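Local coordinates for protein endo-1,3-beta-glucanase, family GH16 (Zobellia galactanivorans, PDB 4BPZ) that probably hydrolyses internal beta-1,3-glucosidic bonds of laminarin-type glucans as a calcium-binding glycoside hydrolase of family 16, at residues K199-D203 with D204-Y208; N126-G129 with E130-G133. The protein carries 1 engineered substitution. One frame throughout, in Å; residues are numbered along the deposited sequence.

Contacts 1 and 2 are both tight reversals of the chain within the family 16 glycoside hydrolase domain, and each contains a type II' beta turn. Contact 2 comes first in sequence, in the loop between strands 110-118 and 142-144; contact 1 is the hairpin of strands 197-202 and 205-211. Their centres lie about 30 Å apart and their nearest atoms about 19 Å. The bound glucan relates to both at a distance: residue Gly129 of contact 2 is about 12 Å from a beta-glucose unit, and the side chain of Val200 in contact 1 about 11 Å from an alpha-glucose unit. The side chain of Asp203 is about 11 Å from that of the calcium ligand Asp250.

Contact 1 of 2, residues K199-D203 with D204-Y208; sequences KVFLD and DTLVY
Leu206 lays its CD1 methyl over one face of the Phe201 ring, 4.1 Å from the ring centroid and 19° off the ring normal, a CH-pi contact. CG of Leu206 stands trans to the N of its own residue (chi1 -179°), and the second torsion then turns CD1 over the ring; the same methyl reaches Lys199 CB at 3.9 Å. The ring edge of Phe201 meets the carbonyl O of Asp204, and His6 stacks on this ring. An alanine in place of Phe201 would leave Leu206 CD1 without its ring face and His6 without its stacking partner, and would probably open a gap beside Leu206. The two strands form a beta hairpin closed by a type II' turn from Leu202 to Thr205, with two hydrogen bonds, Leu202 N to Thr205 O and Thr205 N to Leu202 O, both 2.9 Å. Strand 197-202 also pairs antiparallel with strand 187-193, so the hairpin extends a sheet of the beta-jelly-roll characteristic of family 16. A classic beta bulge sets Val207 and Tyr208 against Val200: Val200 O accepts hydrogen bonds from Val207 N at 2.7 Å and, weakly, from Tyr208 N at 3.4 Å, while Val200 N gives a nearly straight bond (172°) to Tyr208 O. Val207 turns CG2 to 4.1 Å from Leu202 CB. On the face carrying Val200, Leu202 and Thr205, Val200 and Val207 pack on Ala158, and Leu202 and Thr205 on Thr177.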
ATOM      1  N   LYS A 199     -15.608  -2.747   0.700  1.00 11.63           N
ATOM      2  CA  LYS A 199     -15.737  -3.058  -0.713  1.00 11.93           C
ATOM      3  C   LYS A 199     -14.513  -2.496  -1.429  1.00 11.41           C
ATOM      4  O   LYS A 199     -14.207  -1.311  -1.253  1.00 12.51           O
ATOM      5  CB  LYS A 199     -16.962  -2.405  -1.312  1.00 12.41           C
ATOM      6  CG  LYS A 199     -18.286  -2.828  -0.674  1.00 14.31           C
ATOM      7  CD  LYS A 199     -19.443  -2.025  -1.256  1.00 18.49           C
ATOM      8  CE  LYS A 199     -20.759  -2.259  -0.575  1.00 20.62           C
ATOM      9  NZ  LYS A 199     -21.843  -1.563  -1.271  1.00 27.44           N
ATOM     10  N   VAL A 200     -13.816  -3.323  -2.210  1.00 11.49           N
ATOM     11  CA  VAL A 200     -12.648  -2.867  -3.000  1.00 11.69           C
ATOM     12  C   VAL A 200     -13.023  -2.961  -4.437  1.00 11.44           C
ATOM     13  O   VAL A 200     -13.529  -3.984  -4.926  1.00 12.68           O
ATOM     14  CB  VAL A 200     -11.404  -3.698  -2.683  1.00 11.95           C
ATOM     15  CG1 VAL A 200     -10.263  -3.305  -3.585  1.00 12.57           C
ATOM     16  CG2 VAL A 200     -11.081  -3.576  -1.212  1.00 14.45           C
ATOM     17  N   PHE A 201     -12.777  -1.860  -5.170  1.00 11.27           N
ATOM     18  CA  PHE A 201     -13.114  -1.766  -6.577  1.00 12.51           C
ATOM     19  C   PHE A 201     -11.882  -1.468  -7.413  1.00 11.73           C
ATOM     20  O   PHE A 201     -10.928  -0.793  -6.991  1.00 12.32           O
ATOM     21  CB  PHE A 201     -14.066  -0.550  -6.779  1.00 13.04           C
ATOM     22  CG  PHE A 201     -15.416  -0.753  -6.163  1.00 13.66           C
ATOM     23  CD1 PHE A 201     -16.480  -1.261  -6.900  1.00 16.50           C
ATOM     24  CD2 PHE A 201     -15.643  -0.280  -4.870  1.00 15.15           C
ATOM     25  CE1 PHE A 201     -17.756  -1.389  -6.292  1.00 19.18           C
ATOM     26  CE2 PHE A 201     -16.910  -0.403  -4.283  1.00 17.88           C
ATOM     27  CZ  PHE A 201     -17.888  -1.001  -4.970  1.00 17.94           C
ATOM     28  N   LEU A 202     -11.957  -1.904  -8.677  1.00 13.29           N
ATOM     29  CA  LEU A 202     -11.084  -1.462  -9.769  1.00 13.26           C
ATOM     30  C   LEU A 202     -12.005  -0.737 -10.711  1.00 14.87           C
ATOM     31  O   LEU A 202     -12.912  -1.374 -11.295  1.00 15.34           O
ATOM     32  CB  LEU A 202     -10.460  -2.633 -10.491  1.00 14.23           C
ATOM     33  CG  LEU A 202      -9.725  -2.217 -11.802  1.00 16.05           C
ATOM     34  CD1 LEU A 202      -8.618  -1.252 -11.522  1.00 18.24           C
ATOM     35  CD2 LEU A 202      -9.167  -3.475 -12.490  1.00 19.57           C
ATOM     36  N   ASP A 203     -11.883   0.589 -10.813  1.00 14.64           N
ATOM     37  CA  ASP A 203     -12.838   1.399 -11.543  1.00 15.92           C
ATOM     38  C   ASP A 203     -14.252   1.050 -10.949  1.00 16.92           C
ATOM     39  O   ASP A 203     -14.459   1.231  -9.766  1.00 17.32           O
ATOM     40  CB  ASP A 203     -12.643   1.225 -13.057  1.00 18.27           C
ATOM     41  CG  ASP A 203     -11.269   1.727 -13.478  1.00 19.86           C
ATOM     42  OD1 ASP A 203     -10.804   2.759 -12.961  1.00 21.43           O
ATOM     43  OD2 ASP A 203     -10.754   1.166 -14.424  1.00 28.85           O
ATOM     44  N   ASP A 204     -15.171   0.539 -11.753  1.00 17.01           N
ATOM     45  CA  ASP A 204     -16.487   0.197 -11.228  1.00 16.75           C
ATOM     46  C   ASP A 204     -16.708  -1.285 -11.014  1.00 18.08           C
ATOM     47  O   ASP A 204     -17.849  -1.644 -10.729  1.00 20.21           O
ATOM     48  CB  ASP A 204     -17.539   0.763 -12.190  1.00 19.27           C
ATOM     49  CG  ASP A 204     -17.474   2.267 -12.259  1.00 18.52           C
ATOM     50  OD1 ASP A 204     -17.241   2.993 -11.243  1.00 23.10           O
ATOM     51  OD2 ASP A 204     -17.614   2.793 -13.372  1.00 25.85           O
ATOM     52  N   THR A 205     -15.682  -2.088 -11.089  1.00 16.67           N
ATOM     53  CA  THR A 205     -15.794  -3.544 -10.872  1.00 17.24           C
ATOM     54  C   THR A 205     -15.475  -3.842  -9.459  1.00 14.90           C
ATOM     55  O   THR A 205     -14.390  -3.465  -9.000  1.00 14.84           O
ATOM     56  CB  THR A 205     -14.833  -4.245 -11.842  1.00 18.58           C
ATOM     57  OG1 THR A 205     -15.167  -3.871 -13.191  1.00 20.37           O
ATOM     58  CG2 THR A 205     -14.966  -5.783 -11.691  1.00 20.75           C
ATOM     59  N   LEU A 206     -16.357  -4.555  -8.777  1.00 15.31           N
ATOM     60  CA  LEU A 206     -16.053  -5.009  -7.430  1.00 13.93           C
ATOM     61  C   LEU A 206     -15.035  -6.119  -7.491  1.00 14.47           C
ATOM     62  O   LEU A 206     -15.231  -7.123  -8.171  1.00 16.16           O
ATOM     63  CB  LEU A 206     -17.347  -5.464  -6.773  1.00 15.07           C
ATOM     64  CG  LEU A 206     -17.134  -5.937  -5.307  1.00 14.24           C
ATOM     65  CD1 LEU A 206     -16.957  -4.758  -4.364  1.00 13.86           C
ATOM     66  CD2 LEU A 206     -18.341  -6.806  -4.850  1.00 17.23           C
ATOM     67  N   VAL A 207     -13.929  -5.945  -6.763  1.00 13.22           N
ATOM     68  CA  VAL A 207     -12.940  -7.006  -6.652  1.00 14.00           C
ATOM     69  C   VAL A 207     -13.292  -7.923  -5.508  1.00 13.23           C
ATOM     70  O   VAL A 207     -13.255  -9.161  -5.644  1.00 15.10           O
ATOM     71  CB  VAL A 207     -11.511  -6.421  -6.513  1.00 14.15           C
ATOM     72  CG1 VAL A 207     -10.525  -7.531  -6.579  1.00 16.82           C
ATOM     73  CG2 VAL A 207     -11.236  -5.399  -7.612  1.00 15.97           C
ATOM     74  N   TYR A 208     -13.650  -7.353  -4.377  1.00 12.98           N
ATOM     75  CA  TYR A 208     -14.079  -8.175  -3.237  1.00 12.85           C
ATOM     76  C   TYR A 208     -14.877  -7.278  -2.275  1.00 12.11           C
ATOM     77  O   TYR A 208     -14.555  -6.096  -2.112  1.00 13.10           O
ATOM     78  CB  TYR A 208     -12.873  -8.799  -2.490  1.00 13.73           C
ATOM     79  CG  TYR A 208     -13.241 -10.020  -1.692  1.00 13.73           C
ATOM     80  CD1 TYR A 208     -13.353 -11.267  -2.307  1.00 13.98           C
ATOM     81  CD2 TYR A 208     -13.514  -9.947  -0.324  1.00 13.45           C
ATOM     82  CE1 TYR A 208     -13.736 -12.387  -1.585  1.00 13.43           C
ATOM     83  CE2 TYR A 208     -13.880 -11.055   0.444  1.00 14.86           C
ATOM     84  CZ  TYR A 208     -13.961 -12.321  -0.212  1.00 15.02           C
ATOM     85  OH  TYR A 208     -14.263 -13.429   0.486  1.00 16.62           O
TER

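Contact 2 of 2, residues N126-G129 with E130-G133; sequences NYFG and EQYG
Phe128 and Tyr132 meet in an offset edge-to-face aromatic pair across a tight turn, a local surface contact in the long loop that leads from strand 110-118 to strand 142-144. The edge of Tyr132 is directed at the face of Phe128, with ring centroids 5.8 Å apart and planes at 64°. Tyr132 CE2 makes the touch, 3.8 Å from Phe128 CD1, and CD1 in turn lies near the plane of the tyrosine ring. Both side chains also touch Ala92 of strand 82-93, and Phe128 meets the ring of Tyr223, so the buried phenylalanine ties the loop to the beta framework beneath it. The chain reverses through a type II' beta turn from Phe128 to Gln131, closed by a hydrogen bond from Gln131 N to Phe128 O at 3.0 Å with an N-H...O angle of 163°. Gly129 takes the first central position of the turn, where phi is positive, a conformation that glycine adopts easily. Gln131 bends back over the closing carbonyl: a chi1 of -73° swings CG away from the residue's own carbonyl and brings it to 3.1 Å from Phe128 O. Beyond it the chain is extended, and OE1 ends at the edge of the Phe128 ring, in its plane. The amide NE2 of Gln131 donates to a water at 2.6 Å, and this water donates a weak bond to Tyr127 O, bridging the two sides of the turn. A second water accepts a hydrogen bond from Tyr132 N and can donate to Gly129 O, joining the backbone of the turn to that of the residue bearing the tyrosine ring.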
ATOM      1  N   ASN A 126       7.051   3.165  11.964  1.00 15.00           N
ATOM      2  CA  ASN A 126       5.859   3.785  11.431  1.00 13.49           C
ATOM      3  C   ASN A 126       5.577   5.132  12.121  1.00 14.38           C
ATOM      4  O   ASN A 126       6.353   5.604  12.931  1.00 15.80           O
ATOM      5  CB  ASN A 126       4.651   2.842  11.440  1.00 12.60           C
ATOM      6  CG  ASN A 126       3.916   2.782  12.732  1.00 13.25           C
ATOM      7  OD1 ASN A 126       2.776   2.215  12.750  1.00 16.10           O
ATOM      8  ND2 ASN A 126       4.410   3.341  13.782  1.00 12.82           N
ATOM      9  N   TYR A 127       4.503   5.805  11.770  1.00 13.66           N
ATOM     10  CA  TYR A 127       4.268   7.151  12.277  1.00 14.55           C
ATOM     11  C   TYR A 127       3.536   7.158  13.601  1.00 16.63           C
ATOM     12  O   TYR A 127       3.681   8.133  14.358  1.00 19.02           O
ATOM     13  CB  TYR A 127       3.446   7.873  11.210  1.00 13.79           C
ATOM     14  CG  TYR A 127       3.220   9.337  11.541  1.00 14.93           C
ATOM     15  CD1 TYR A 127       4.271  10.267  11.638  1.00 17.21           C
ATOM     16  CD2 TYR A 127       1.916   9.814  11.708  1.00 17.00           C
ATOM     17  CE1 TYR A 127       4.014  11.626  11.978  1.00 18.45           C
ATOM     18  CE2 TYR A 127       1.692  11.139  12.010  1.00 18.04           C
ATOM     19  CZ  TYR A 127       2.704  12.014  12.133  1.00 18.94           C
ATOM     20  OH  TYR A 127       2.473  13.383  12.416  1.00 23.89           O
ATOM     21  N   PHE A 128       2.769   6.153  13.939  1.00 14.49           N
ATOM     22  CA  PHE A 128       1.827   6.154  15.078  1.00 15.39           C
ATOM     23  C   PHE A 128       2.343   5.416  16.307  1.00 15.89           C
ATOM     24  O   PHE A 128       1.774   5.701  17.382  1.00 17.39           O
ATOM     25  CB  PHE A 128       0.464   5.610  14.637  1.00 15.27           C
ATOM     26  CG  PHE A 128      -0.172   6.456  13.570  1.00 15.43           C
ATOM     27  CD1 PHE A 128      -0.725   7.676  13.868  1.00 17.49           C
ATOM     28  CD2 PHE A 128      -0.117   6.053  12.212  1.00 15.81           C
ATOM     29  CE1 PHE A 128      -1.347   8.463  12.886  1.00 19.13           C
ATOM     30  CE2 PHE A 128      -0.647   6.844  11.224  1.00 21.40           C
ATOM     31  CZ  PHE A 128      -1.275   8.024  11.527  1.00 20.14           C
ATOM     32  N   GLY A 129       3.343   4.557  16.206  1.00 15.03           N
ATOM     33  CA  GLY A 129       3.805   3.882  17.421  1.00 16.90           C
ATOM     34  C   GLY A 129       2.711   3.226  18.158  1.00 15.66           C
ATOM     35  O   GLY A 129       1.888   2.507  17.578  1.00 14.79           O
ATOM     36  N   GLU A 130       2.715   3.438  19.509  1.00 16.50           N
ATOM     37  CA  GLU A 130       1.718   2.807  20.404  1.00 17.84           C
ATOM     38  C   GLU A 130       0.597   3.807  20.751  1.00 17.38           C
ATOM     39  O   GLU A 130      -0.138   3.588  21.721  1.00 19.96           O
ATOM     40  CB  GLU A 130       2.363   2.250  21.699  1.00 19.49           C
ATOM     41  CG  GLU A 130       3.378   1.207  21.369  1.00 23.15           C
ATOM     42  CD  GLU A 130       4.016   0.511  22.590  1.00 34.10           C
ATOM     43  OE1 GLU A 130       3.320  -0.264  23.278  1.00 62.73           O
ATOM     44  OE2 GLU A 130       5.208   0.815  22.811  1.00 67.26           O
ATOM     45  N   GLN A 131       0.403   4.821  19.942  1.00 17.14           N
ATOM     46  CA  GLN A 131      -0.707   5.797  20.283  1.00 17.81           C
ATOM     47  C   GLN A 131      -2.045   5.140  20.457  1.00 16.47           C
ATOM     48  O   GLN A 131      -2.793   5.580  21.333  1.00 17.48           O
ATOM     49  CB  GLN A 131      -0.816   6.827  19.137  1.00 19.08           C
ATOM     50  CG  GLN A 131       0.329   7.838  19.120  1.00 22.53           C
ATOM     51  CD  GLN A 131       0.189   8.793  17.927  1.00 23.68           C
ATOM     52  OE1 GLN A 131      -0.912   9.025  17.486  1.00 31.36           O
ATOM     53  NE2 GLN A 131       1.256   9.233  17.407  1.00 31.34           N
ATOM     54  N   TYR A 132      -2.436   4.216  19.568  1.00 15.48           N
ATOM     55  CA  TYR A 132      -3.742   3.635  19.538  1.00 15.79           C
ATOM     56  C   TYR A 132      -3.780   2.303  20.234  1.00 16.38           C
ATOM     57  O   TYR A 132      -4.894   1.780  20.484  1.00 18.67           O
ATOM     58  CB  TYR A 132      -4.224   3.428  18.097  1.00 16.48           C
ATOM     59  CG  TYR A 132      -4.485   4.739  17.388  1.00 15.76           C
ATOM     60  CD1 TYR A 132      -5.641   5.474  17.503  1.00 19.14           C
ATOM     61  CD2 TYR A 132      -3.463   5.313  16.610  1.00 17.78           C
ATOM     62  CE1 TYR A 132      -5.767   6.710  16.748  1.00 20.57           C
ATOM     63  CE2 TYR A 132      -3.606   6.505  15.965  1.00 19.20           C
ATOM     64  CZ  TYR A 132      -4.725   7.181  16.052  1.00 19.94           C
ATOM     65  OH  TYR A 132      -4.787   8.439  15.444  1.00 21.91           O
ATOM     66  N   GLY A 133      -2.651   1.679  20.463  1.00 17.94           N
ATOM     67  CA  GLY A 133      -2.564   0.317  20.976  1.00 18.61           C
ATOM     68  C   GLY A 133      -1.259  -0.304  20.516  1.00 17.14           C
ATOM     69  O   GLY A 133      -0.270   0.346  20.098  1.00 17.99           O
TER
HETATM   70  O   HOH W   1       1.491  10.565  15.242  1.00 33.21           O
HETATM   71  O   HOH W   2      -0.841   2.795  17.825  1.00 17.38           O